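Local structure of Myo-inositol 2-dehydrogenase (Lactobacillus plantarum WCFS1, 3CEA) at residues K7-A12 / N71-F76; A11-L16 / V37-L42; N97-K102 / I125-F130. The protein probably catalyses the NAD-dependent oxidation of myo-inositol at its C2 hydroxyl to the 2-keto product, scyllo-inosose. All coordinates share one frame; numbering follows the deposited sequence. Where two conformers were deposited one is given.

Contact 1 of 3, residues K7-A12 / N71-F76; sequences KPLRAA and NIDAIF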
loop_
_atom_site.group_PDB
_atom_site.type_symbol
_atom_site.label_atom_id
_atom_site.label_comp_id
_atom_site.label_asym_id
_atom_site.label_seq_id
_atom_site.Cartn_x
_atom_site.Cartn_y
_atom_site.Cartn_z
ATOM N N LYS A 7 26.429 24.259 33.250
ATOM C CA LYS A 7 27.063 24.858 32.075
ATOM C C LYS A 7 26.766 24.042 30.818
ATOM O O LYS A 7 26.980 22.826 30.809
ATOM C CB LYS A 7 28.580 24.954 32.260
ATOM C CG LYS A 7 29.067 26.148 33.058
ATOM C CD LYS A 7 30.589 26.233 32.997
ATOM C CE LYS A 7 31.158 27.212 34.018
ATOM N NZ LYS A 7 30.936 28.631 33.625
ATOM N N PRO A 8 26.256 24.702 29.761
ATOM C CA PRO A 8 26.107 24.016 28.481
ATOM C C PRO A 8 27.471 23.785 27.831
ATOM O O PRO A 8 28.421 24.528 28.104
ATOM C CB PRO A 8 25.279 25.000 27.650
ATOM C CG PRO A 8 25.574 26.331 28.231
ATOM C CD PRO A 8 25.789 26.100 29.698
ATOM N N LEU A 9 27.567 22.756 26.994
ATOM C CA LEU A 9 28.783 22.509 26.230
ATOM C C LEU A 9 28.942 23.590 25.173
ATOM O O LEU A 9 27.975 23.969 24.512
ATOM C CB LEU A 9 28.749 21.132 25.559
ATOM C CG LEU A 9 28.741 19.857 26.408
ATOM C CD1 LEU A 9 28.598 18.660 25.492
ATOM C CD2 LEU A 9 29.993 19.726 27.271
ATOM N N ARG A 10 30.162 24.094 25.031
ATOM C CA ARG A 10 30.461 25.087 24.012
ATOM C C ARG A 10 30.951 24.371 22.761
ATOM O O ARG A 10 31.951 23.656 22.801
ATOM C CB ARG A 10 31.481 26.104 24.530
ATOM C CG ARG A 10 30.944 26.966 25.674
ATOM C CD ARG A 10 31.957 27.992 26.163
ATOM N NE ARG A 10 32.269 28.997 25.148
ATOM C CZ ARG A 10 31.556 30.098 24.923
ATOM N NH1 ARG A 10 30.465 30.361 25.635
ATOM N NH2 ARG A 10 31.938 30.943 23.975
ATOM N N ALA A 11 30.224 24.549 21.660
ATOM C CA ALA A 11 30.484 23.799 20.433
ATOM C C ALA A 11 30.769 24.676 19.219
ATOM O O ALA A 11 30.372 25.845 19.165
ATOM C CB ALA A 11 29.330 22.847 20.137
ATOM N N ALA A 12 31.473 24.086 18.255
ATOM C CA ALA A 12 31.736 24.704 16.964
ATOM C C ALA A 12 31.388 23.723 15.849
ATOM O O ALA A 12 31.286 22.515 16.080
ATOM C CB ALA A 12 33.192 25.127 16.864
ATOM N N ASN A 71 36.852 29.206 22.731
ATOM C CA ASN A 71 36.698 28.397 23.932
ATOM C C ASN A 71 35.571 27.388 23.723
ATOM O O ASN A 71 34.394 27.716 23.889
ATOM C CB ASN A 71 36.417 29.289 25.147
ATOM C CG ASN A 71 36.467 28.527 26.466
ATOM O OD1 ASN A 71 36.969 27.403 26.538
ATOM N ND2 ASN A 71 35.950 29.147 27.522
ATOM N N ILE A 72 35.942 26.166 23.341
ATOM C CA ILE A 72 34.970 25.119 23.014
ATOM C C ILE A 72 35.320 23.754 23.605
ATOM O O ILE A 72 36.496 23.402 23.737
ATOM C CB ILE A 72 34.754 24.976 21.480
ATOM C CG1 ILE A 72 36.090 25.082 20.729
ATOM C CG2 ILE A 72 33.738 26.010 20.985
ATOM C CD1 ILE A 72 36.024 24.698 19.264
ATOM N N ASP A 73 34.282 22.997 23.952
ATOM C CA ASP A 73 34.422 21.645 24.495
ATOM C C ASP A 73 34.342 20.596 23.389
ATOM O O ASP A 73 34.944 19.526 23.494
ATOM C CB ASP A 73 33.324 21.366 25.528
ATOM C CG ASP A 73 33.303 22.380 26.660
ATOM O OD1 ASP A 73 34.312 22.485 27.394
ATOM O OD2 ASP A 73 32.269 23.065 26.823
ATOM N N ALA A 74 33.588 20.909 22.337
ATOM C CA ALA A 74 33.303 19.955 21.272
ATOM C C ALA A 74 33.260 20.602 19.890
ATOM O O ALA A 74 33.003 21.802 19.755
ATOM C CB ALA A 74 31.993 19.225 21.557
ATOM N N ILE A 75 33.509 19.790 18.866
ATOM C CA ILE A 75 33.475 20.248 17.482
ATOM C C ILE A 75 32.701 19.265 16.598
ATOM O O ILE A 75 32.720 18.050 16.830
ATOM C CB ILE A 75 34.908 20.515 16.934
ATOM C CG1 ILE A 75 34.853 21.325 15.633
ATOM C CG2 ILE A 75 35.698 19.208 16.776
ATOM C CD1 ILE A 75 36.127 22.094 15.327
ATOM N N PHE A 76 32.003 19.809 15.603
ATOM C CA PHE A 76 31.271 19.013 14.623
ATOM C C PHE A 76 31.882 19.202 13.239
ATOM O O PHE A 76 31.855 20.301 12.683
ATOM C CB PHE A 76 29.784 19.389 14.626
ATOM C CG PHE A 76 29.083 19.077 15.918
ATOM C CD1 PHE A 76 29.103 19.984 16.975
ATOM C CD2 PHE A 76 28.408 17.872 16.082
ATOM C CE1 PHE A 76 28.462 19.696 18.173
ATOM C CE2 PHE A 76 27.761 17.572 17.278
ATOM C CZ PHE A 76 27.788 18.489 18.327
HETATM O O HOH W 1 34.667 31.259 22.109
#
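The methyl of A12 is met by CD1 of I72, 3.7 Å from CB. Chi1 of 41° sets CG1 of I72 between the backbone N and the carbonyl carbon, and chi2 of 169° carries CD1 on, anti to CA, to that methyl. Its other branch, CG2, leans back on the carbonyl group of R10, so the two branches touch two separate bumps. On the other face of the sheet A11 is the knob: its CB fits against the rim of the F76 ring at CE1, 3.8 Å away and in the ring plane, and the carbonyl O of A12 lies at the same rim. These are two neighbouring parallel strands of the Rossmann fold, with 9-14 in the middle of the sheet and 74-77 next to it. The ladder runs A74 N to R10 O at 3.2 Å, A12 N to A74 O, F76 N to A12 O; at its start R10 O takes a second amide, D73 N at 2.7 Å, while the D73 carboxylate turns back so that OD2 receives R10 N at 3.0 Å in a nearly straight bond (176°). L9 crosses that carboxylate at about a right angle, its CD2 set against CB and OD2 of D73. At the outer end the R10 chain bends at chi3 and brings NE to N71 O, 2.8 Å away and in the guanidinium plane. Beyond, the A12 and I75 side packs on M66 of helix 63-67, whereas L9 and F76 lie against helix 295-311.

Contact 2 of 3, residues A11-L16 / V37-L42; sequences AAIIGL and VAACAL. With NAD (nicotinamide-adenine-dinucleotide), chain E.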
loop_
_atom_site.group_PDB
_atom_site.type_symbol
_atom_site.label_atom_id
_atom_site.label_comp_id
_atom_site.label_asym_id
_atom_site.label_seq_id
_atom_site.Cartn_x
_atom_site.Cartn_y
_atom_site.Cartn_z
ATOM N N ALA A 11 30.224 24.549 21.660
ATOM C CA ALA A 11 30.484 23.799 20.433
ATOM C C ALA A 11 30.769 24.676 19.219
ATOM O O ALA A 11 30.372 25.845 19.165
ATOM C CB ALA A 11 29.330 22.847 20.137
ATOM N N ALA A 12 31.473 24.086 18.255
ATOM C CA ALA A 12 31.736 24.704 16.964
ATOM C C ALA A 12 31.388 23.723 15.849
ATOM O O ALA A 12 31.286 22.515 16.080
ATOM C CB ALA A 12 33.192 25.127 16.864
ATOM N N ILE A 13 31.205 24.250 14.641
ATOM C CA ILE A 13 30.906 23.422 13.477
ATOM C C ILE A 13 31.780 23.807 12.282
ATOM O O ILE A 13 31.957 24.989 11.979
ATOM C CB ILE A 13 29.383 23.459 13.116
ATOM C CG1 ILE A 13 29.046 22.426 12.029
ATOM C CG2 ILE A 13 28.930 24.879 12.731
ATOM C CD1 ILE A 13 27.568 22.074 11.930
ATOM N N ILE A 14 32.352 22.801 11.630
ATOM C CA ILE A 14 33.024 23.011 10.354
ATOM C C ILE A 14 32.102 22.504 9.251
ATOM O O ILE A 14 31.630 21.371 9.303
ATOM C CB ILE A 14 34.396 22.298 10.275
ATOM C CG1 ILE A 14 35.257 22.629 11.500
ATOM C CG2 ILE A 14 35.120 22.684 8.983
ATOM C CD1 ILE A 14 36.462 21.719 11.679
ATOM N N GLY A 15 31.840 23.360 8.266
ATOM C CA GLY A 15 30.990 23.007 7.134
ATOM C C GLY A 15 29.530 23.336 7.372
ATOM O O GLY A 15 28.957 22.958 8.398
ATOM N N LEU A 16 28.932 24.048 6.420
ATOM C CA LEU A 16 27.524 24.435 6.500
ATOM C C LEU A 16 26.785 24.143 5.191
ATOM O O LEU A 16 25.857 24.863 4.818
ATOM C CB LEU A 16 27.391 25.915 6.879
ATOM C CG LEU A 16 27.941 26.390 8.233
ATOM C CD1 LEU A 16 27.931 27.909 8.307
ATOM C CD2 LEU A 16 27.174 25.788 9.408
ATOM N N VAL A 37 28.864 28.234 19.220
ATOM C CA VAL A 37 29.533 29.524 19.400
ATOM C C VAL A 37 30.203 30.034 18.123
ATOM O O VAL A 37 30.185 31.236 17.843
ATOM C CB VAL A 37 30.566 29.469 20.557
ATOM C CG1 VAL A 37 31.249 30.820 20.742
ATOM C CG2 VAL A 37 29.890 29.038 21.853
ATOM N N ALA A 38 30.793 29.120 17.358
ATOM C CA ALA A 38 31.517 29.485 16.143
ATOM C C ALA A 38 31.228 28.530 14.991
ATOM O O ALA A 38 30.839 27.382 15.207
ATOM C CB ALA A 38 33.010 29.556 16.418
ATOM N N ALA A 39 31.415 29.021 13.768
ATOM C CA ALA A 39 31.240 28.209 12.568
ATOM C C ALA A 39 32.353 28.476 11.562
ATOM O O ALA A 39 32.834 29.606 11.436
ATOM C CB ALA A 39 29.879 28.469 11.940
ATOM N N CYS A 40 32.756 27.428 10.849
ATOM C CA CYS A 40 33.799 27.540 9.836
ATOM C C CYS A 40 33.341 26.981 8.492
ATOM O O CYS A 40 32.896 25.836 8.402
ATOM C CB CYS A 40 35.078 26.842 10.302
ATOM S SG CYS A 40 36.480 27.041 9.184
ATOM N N ALA A 41 33.450 27.811 7.456
ATOM C CA ALA A 41 33.147 27.419 6.079
ATOM C C ALA A 41 33.992 28.236 5.103
ATOM O O ALA A 41 34.531 29.282 5.467
ATOM C CB ALA A 41 31.662 27.598 5.782
ATOM N N LEU A 42 34.116 27.749 3.871
ATOM C CA LEU A 42 34.815 28.485 2.817
ATOM C C LEU A 42 33.854 29.383 2.032
ATOM O O LEU A 42 34.285 30.226 1.241
ATOM C CB LEU A 42 35.552 27.527 1.872
ATOM C CG LEU A 42 36.674 26.644 2.434
ATOM C CD1 LEU A 42 37.229 25.734 1.344
ATOM C CD2 LEU A 42 37.798 27.465 3.066
HETATM P PA NAD E . 28.877 20.190 1.007
HETATM O O1A NAD E . 27.455 20.474 0.708
HETATM O O2A NAD E . 29.732 20.342 -0.190
HETATM O O5B NAD E . 29.363 21.144 2.209
HETATM C C5B NAD E . 30.731 21.238 2.553
HETATM C C4B NAD E . 30.953 22.446 3.461
HETATM O O4B NAD E . 32.239 22.394 4.056
HETATM C C3B NAD E . 30.867 23.759 2.701
HETATM O O3B NAD E . 30.050 24.630 3.443
HETATM C C2B NAD E . 32.292 24.278 2.654
HETATM O O2B NAD E . 32.359 25.683 2.756
HETATM C C1B NAD E . 32.943 23.604 3.851
HETATM N N9A NAD E . 34.375 23.340 3.615
HETATM C C8A NAD E . 34.931 22.679 2.547
HETATM N N7A NAD E . 36.273 22.641 2.706
HETATM C C5A NAD E . 36.583 23.273 3.860
HETATM C C6A NAD E . 37.798 23.522 4.491
HETATM N N6A NAD E . 38.892 22.894 4.075
HETATM N N1A NAD E . 37.809 24.208 5.693
HETATM C C2A NAD E . 36.623 24.644 6.262
HETATM N N3A NAD E . 35.419 24.393 5.628
HETATM C C4A NAD E . 35.399 23.719 4.446
HETATM O O3 NAD E . 29.038 18.702 1.603
HETATM P PN NAD E . 27.882 18.008 2.487
HETATM O O1N NAD E . 27.312 19.009 3.421
HETATM O O2N NAD E . 27.010 17.263 1.556
HETATM O O5D NAD E . 28.659 16.894 3.345
HETATM C C5D NAD E . 29.837 17.155 4.072
HETATM C C4D NAD E . 30.260 15.857 4.755
HETATM O O4D NAD E . 29.130 15.208 5.311
HETATM C C3D NAD E . 30.911 14.888 3.779
HETATM O O3D NAD E . 32.121 14.425 4.332
HETATM C C2D NAD E . 29.914 13.755 3.638
HETATM O O2D NAD E . 30.546 12.501 3.557
HETATM C C1D NAD E . 29.053 13.859 4.890
HETATM N N1N NAD E . 27.656 13.459 4.630
HETATM C C2N NAD E . 27.070 12.529 5.452
HETATM C C3N NAD E . 25.750 12.123 5.236
HETATM C C7N NAD E . 25.041 11.241 6.225
HETATM O O7N NAD E . 23.920 10.511 5.785
HETATM N N7N NAD E . 25.479 11.163 7.485
HETATM C C4N NAD E . 25.030 12.669 4.175
HETATM C C5N NAD E . 25.632 13.612 3.344
HETATM C C6N NAD E . 26.950 14.000 3.583
#
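I14 and C40, paired across two parallel strands, both reach the adenine of NAD at its C2A end, from different directions. SG of C40 stands at the edge, close to the ring plane, 3.8 Å from C2A. CG2 of I14 comes in obliquely from one side of that plane, 3.7 Å from the same atom. The opposite face is covered by L42, whose CG lies over C5A and C4A and whose CD1 lies over the five-membered ring, 3.5 Å from N7A. The cysteine sulfur gets there because it is anti to its backbone N (chi1 -175°).

Behind the adenine, the strands are tied by a parallel ladder: V37 N to A11 O, I13 N to A38 O, C40 N to I13 O and finally G15 N to C40 O, at 2.7 Å and almost perfectly straight (179°). On the face away from I14 and C40, the CB of A39 is touched by CG2 of I13 and, a little farther off, by CD1 of L16. Helix 20-29 connects the two strands, making this the first beta-alpha-beta unit of the Rossmann fold, and G15 is probably the first glycine of a GxGxxG-type turn. With phi at 91°, G15 brings its bare CA to 3.4 Å from O4B of the adenosine ribose.

Two main-chain amides then take the ribose diol: L16 N donates to O3B at 3.2 Å and L42 N to O2B at 2.9 Å, while CB of A41 packs on O2B. Q46 adds a further bond to the cofactor. With a backbone N-H and a methyl group drawn up to the 2'-hydroxyl, the chemistry here is consistent with a site for NAD, whose ribose carries no 2'-phosphate.

Contact 3 of 3, residues N97-K102 / I125-F130; sequences NVFCEK and IFQSGF. With NAD (nicotinamide-adenine-dinucleotide), chain E.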
loop_
_atom_site.group_PDB
_atom_site.type_symbol
_atom_site.label_atom_id
_atom_site.label_comp_id
_atom_site.label_asym_id
_atom_site.label_seq_id
_atom_site.Cartn_x
_atom_site.Cartn_y
_atom_site.Cartn_z
ATOM N N ASN A 97 36.396 17.298 22.116
ATOM C CA ASN A 97 35.590 16.132 21.784
ATOM C C ASN A 97 35.103 16.298 20.354
ATOM O O ASN A 97 34.711 17.395 19.952
ATOM C CB ASN A 97 34.412 15.995 22.751
ATOM C CG ASN A 97 34.859 15.808 24.190
ATOM O OD1 ASN A 97 35.192 14.699 24.613
ATOM N ND2 ASN A 97 34.866 16.897 24.954
ATOM N N VAL A 98 35.140 15.217 19.581
ATOM C CA VAL A 98 34.906 15.306 18.142
ATOM C C VAL A 98 33.723 14.464 17.671
ATOM O O VAL A 98 33.656 13.258 17.925
ATOM C CB VAL A 98 36.175 14.914 17.328
ATOM C CG1 VAL A 98 35.903 14.975 15.831
ATOM C CG2 VAL A 98 37.350 15.810 17.685
ATOM N N PHE A 99 32.789 15.126 16.993
ATOM C CA PHE A 99 31.783 14.450 16.190
ATOM C C PHE A 99 32.147 14.661 14.726
ATOM O O PHE A 99 32.045 15.772 14.204
ATOM C CB PHE A 99 30.386 15.000 16.485
ATOM C CG PHE A 99 29.282 14.294 15.740
ATOM C CD1 PHE A 99 28.945 14.669 14.438
ATOM C CD2 PHE A 99 28.570 13.262 16.346
ATOM C CE1 PHE A 99 27.926 14.023 13.746
ATOM C CE2 PHE A 99 27.544 12.611 15.662
ATOM C CZ PHE A 99 27.223 12.992 14.359
ATOM N N CYS A 100 32.586 13.590 14.073
ATOM C CA CYS A 100 32.957 13.650 12.665
ATOM C C CYS A 100 31.938 12.900 11.820
ATOM O O CYS A 100 31.544 11.780 12.155
ATOM C CB CYS A 100 34.356 13.063 12.455
ATOM S SG CYS A 100 35.072 13.365 10.824
ATOM N N GLU A 101 31.511 13.523 10.726
ATOM C CA GLU A 101 30.604 12.877 9.784
ATOM C C GLU A 101 31.261 11.713 9.057
ATOM O O GLU A 101 32.489 11.627 8.976
ATOM C CB GLU A 101 30.041 13.882 8.771
ATOM C CG GLU A 101 28.707 14.508 9.178
ATOM C CD GLU A 101 27.590 13.486 9.394
ATOM O OE1 GLU A 101 27.699 12.339 8.905
ATOM O OE2 GLU A 101 26.587 13.840 10.049
ATOM N N LYS A 102 30.425 10.814 8.543
ATOM C CA LYS A 102 30.883 9.666 7.772
ATOM C C LYS A 102 31.273 10.117 6.358
ATOM O O LYS A 102 30.745 11.115 5.867
ATOM C CB LYS A 102 29.786 8.587 7.731
ATOM C CG LYS A 102 28.550 8.945 6.904
ATOM C CD LYS A 102 28.680 8.417 5.482
ATOM C CE LYS A 102 28.049 9.354 4.467
ATOM N NZ LYS A 102 28.053 8.774 3.095
ATOM N N ILE A 125 35.753 12.098 23.787
ATOM C CA ILE A 125 34.763 11.348 23.025
ATOM C C ILE A 125 34.964 11.575 21.529
ATOM O O ILE A 125 35.123 12.713 21.081
ATOM C CB ILE A 125 33.308 11.737 23.434
ATOM C CG1 ILE A 125 33.124 11.702 24.963
ATOM C CG2 ILE A 125 32.272 10.864 22.714
ATOM C CD1 ILE A 125 33.397 10.354 25.633
ATOM N N PHE A 126 34.989 10.479 20.771
ATOM C CA PHE A 126 34.882 10.545 19.318
ATOM C C PHE A 126 33.645 9.787 18.850
ATOM O O PHE A 126 33.376 8.679 19.312
ATOM C CB PHE A 126 36.132 10.000 18.619
ATOM C CG PHE A 126 36.007 9.957 17.117
ATOM C CD1 PHE A 126 36.309 11.077 16.348
ATOM C CD2 PHE A 126 35.558 8.807 16.473
ATOM C CE1 PHE A 126 36.179 11.046 14.959
ATOM C CE2 PHE A 126 35.423 8.770 15.086
ATOM C CZ PHE A 126 35.736 9.892 14.330
ATOM N N GLN A 127 32.911 10.386 17.916
ATOM C CA GLN A 127 31.686 9.788 17.403
ATOM C C GLN A 127 31.541 9.981 15.895
ATOM O O GLN A 127 31.703 11.093 15.387
ATOM C CB GLN A 127 30.477 10.368 18.138
ATOM C CG GLN A 127 29.180 9.609 17.928
ATOM C CD GLN A 127 28.144 9.925 18.985
ATOM O OE1 GLN A 127 28.436 9.914 20.183
ATOM N NE2 GLN A 127 26.921 10.205 18.547
ATOM N N SER A 128 31.242 8.879 15.202
ATOM C CA SER A 128 31.005 8.893 13.759
ATOM C C SER A 128 29.557 9.292 13.449
ATOM O O SER A 128 28.775 9.578 14.362
ATOM C CB SER A 128 31.340 7.529 13.143
ATOM O OG SER A 128 30.410 6.535 13.544
ATOM N N GLY A 129 29.197 9.307 12.165
ATOM C CA GLY A 129 27.861 9.733 11.754
ATOM C C GLY A 129 26.969 8.713 11.066
ATOM O O GLY A 129 26.306 9.038 10.079
ATOM N N PHE A 130 26.935 7.484 11.576
ATOM C CA PHE A 130 25.995 6.485 11.057
ATOM C C PHE A 130 24.627 6.666 11.710
ATOM O O PHE A 130 24.272 5.951 12.657
ATOM C CB PHE A 130 26.514 5.055 11.246
ATOM C CG PHE A 130 27.683 4.704 10.363
ATOM C CD1 PHE A 130 27.595 4.828 8.977
ATOM C CD2 PHE A 130 28.868 4.224 10.917
ATOM C CE1 PHE A 130 28.676 4.496 8.157
ATOM C CE2 PHE A 130 29.954 3.885 10.106
ATOM C CZ PHE A 130 29.857 4.023 8.723
HETATM P PA NAD E . 28.877 20.190 1.007
HETATM O O1A NAD E . 27.455 20.474 0.708
HETATM O O2A NAD E . 29.732 20.342 -0.190
HETATM O O5B NAD E . 29.363 21.144 2.209
HETATM C C5B NAD E . 30.731 21.238 2.553
HETATM C C4B NAD E . 30.953 22.446 3.461
HETATM O O4B NAD E . 32.239 22.394 4.056
HETATM C C3B NAD E . 30.867 23.759 2.701
HETATM O O3B NAD E . 30.050 24.630 3.443
HETATM C C2B NAD E . 32.292 24.278 2.654
HETATM O O2B NAD E . 32.359 25.683 2.756
HETATM C C1B NAD E . 32.943 23.604 3.851
HETATM N N9A NAD E . 34.375 23.340 3.615
HETATM C C8A NAD E . 34.931 22.679 2.547
HETATM N N7A NAD E . 36.273 22.641 2.706
HETATM C C5A NAD E . 36.583 23.273 3.860
HETATM C C6A NAD E . 37.798 23.522 4.491
HETATM N N6A NAD E . 38.892 22.894 4.075
HETATM N N1A NAD E . 37.809 24.208 5.693
HETATM C C2A NAD E . 36.623 24.644 6.262
HETATM N N3A NAD E . 35.419 24.393 5.628
HETATM C C4A NAD E . 35.399 23.719 4.446
HETATM O O3 NAD E . 29.038 18.702 1.603
HETATM P PN NAD E . 27.882 18.008 2.487
HETATM O O1N NAD E . 27.312 19.009 3.421
HETATM O O2N NAD E . 27.010 17.263 1.556
HETATM O O5D NAD E . 28.659 16.894 3.345
HETATM C C5D NAD E . 29.837 17.155 4.072
HETATM C C4D NAD E . 30.260 15.857 4.755
HETATM O O4D NAD E . 29.130 15.208 5.311
HETATM C C3D NAD E . 30.911 14.888 3.779
HETATM O O3D NAD E . 32.121 14.425 4.332
HETATM C C2D NAD E . 29.914 13.755 3.638
HETATM O O2D NAD E . 30.546 12.501 3.557
HETATM C C1D NAD E . 29.053 13.859 4.890
HETATM N N1N NAD E . 27.656 13.459 4.630
HETATM C C2N NAD E . 27.070 12.529 5.452
HETATM C C3N NAD E . 25.750 12.123 5.236
HETATM C C7N NAD E . 25.041 11.241 6.225
HETATM O O7N NAD E . 23.920 10.511 5.785
HETATM N N7N NAD E . 25.479 11.163 7.485
HETATM C C4N NAD E . 25.030 12.669 4.175
HETATM C C5N NAD E . 25.632 13.612 3.344
HETATM C C6N NAD E . 26.950 14.000 3.583
#
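N97 turns its CG anti to its own carbonyl carbon (chi1 -61°), and from there OD1 receives I125 N at 2.8 Å, in the carboxamide plane and on a lone pair. The amide thereby supplies a rung just ahead of the ladder proper. F126 has CG anti to its backbone N (chi1 176°); its ring crosses V98 at a slant, CD1 near CG1, and CE1 comes to 3.7 Å from CB of C100. On the other face of the sheet, the extended Q127 side chain slants across F99: its NE2 comes to the ring edge, 3.8 Å from CE2, with the amide and ring planes 62° apart, while its carbonyl O lies over a face of that ring. The OE1 of Q127 is bonded to N308.

V98 N to I125 O, Q127 N to V98 O and C100 N to Q127 O hold the strands parallel. They are linked by helix 108-119, a beta-alpha-beta crossover that brings in 126-127, the last strand of the Rossmann sheet in this chain. Past the strand ends both segments run on to the nicotinamide half of NAD. E101 and K102 open the Glu-Lys-Pro sequence familiar from the Gfo/Idh/MocA family. OE1 of E101 takes two donors, K102 N at 3.1 Å and the carboxamide N7N of NAD at 2.9 Å; OE2 is held by H23. G129, having no side chain, lets OE1 sit close to its backbone, and its carbonyl O approaches N7N at 3.5 Å. K102 O accepts the ribose hydroxyl O2D at 2.7 Å, while CE of the same lysine lies to one side of the nicotinamide plane, 3.5 Å from C2N.

In the fold
All three contacts join neighbouring strands of one parallel sheet, in the order 34-40, 9-14, 74-77, 97-100, 126-127, with 58-60 beyond 34-40. Contacts 1 and 2 share A11 and A12, their centres 11 Å apart, and F76 O probably accepts a hydrogen bond from I14 N at 2.8 Å. Contact 1 joins contact 3 through I75, whose N and O lie 2.9 Å from N97 O and F99 N respectively. Contacts 2 and 3 do not touch, with nearest atoms about 7 Å apart, yet NAD bridges them: contact 2 holds the adenosine end, contact 3 the nicotinamide end. Contact 1 stays behind, the I75 side chain about 9 Å from the cofactor.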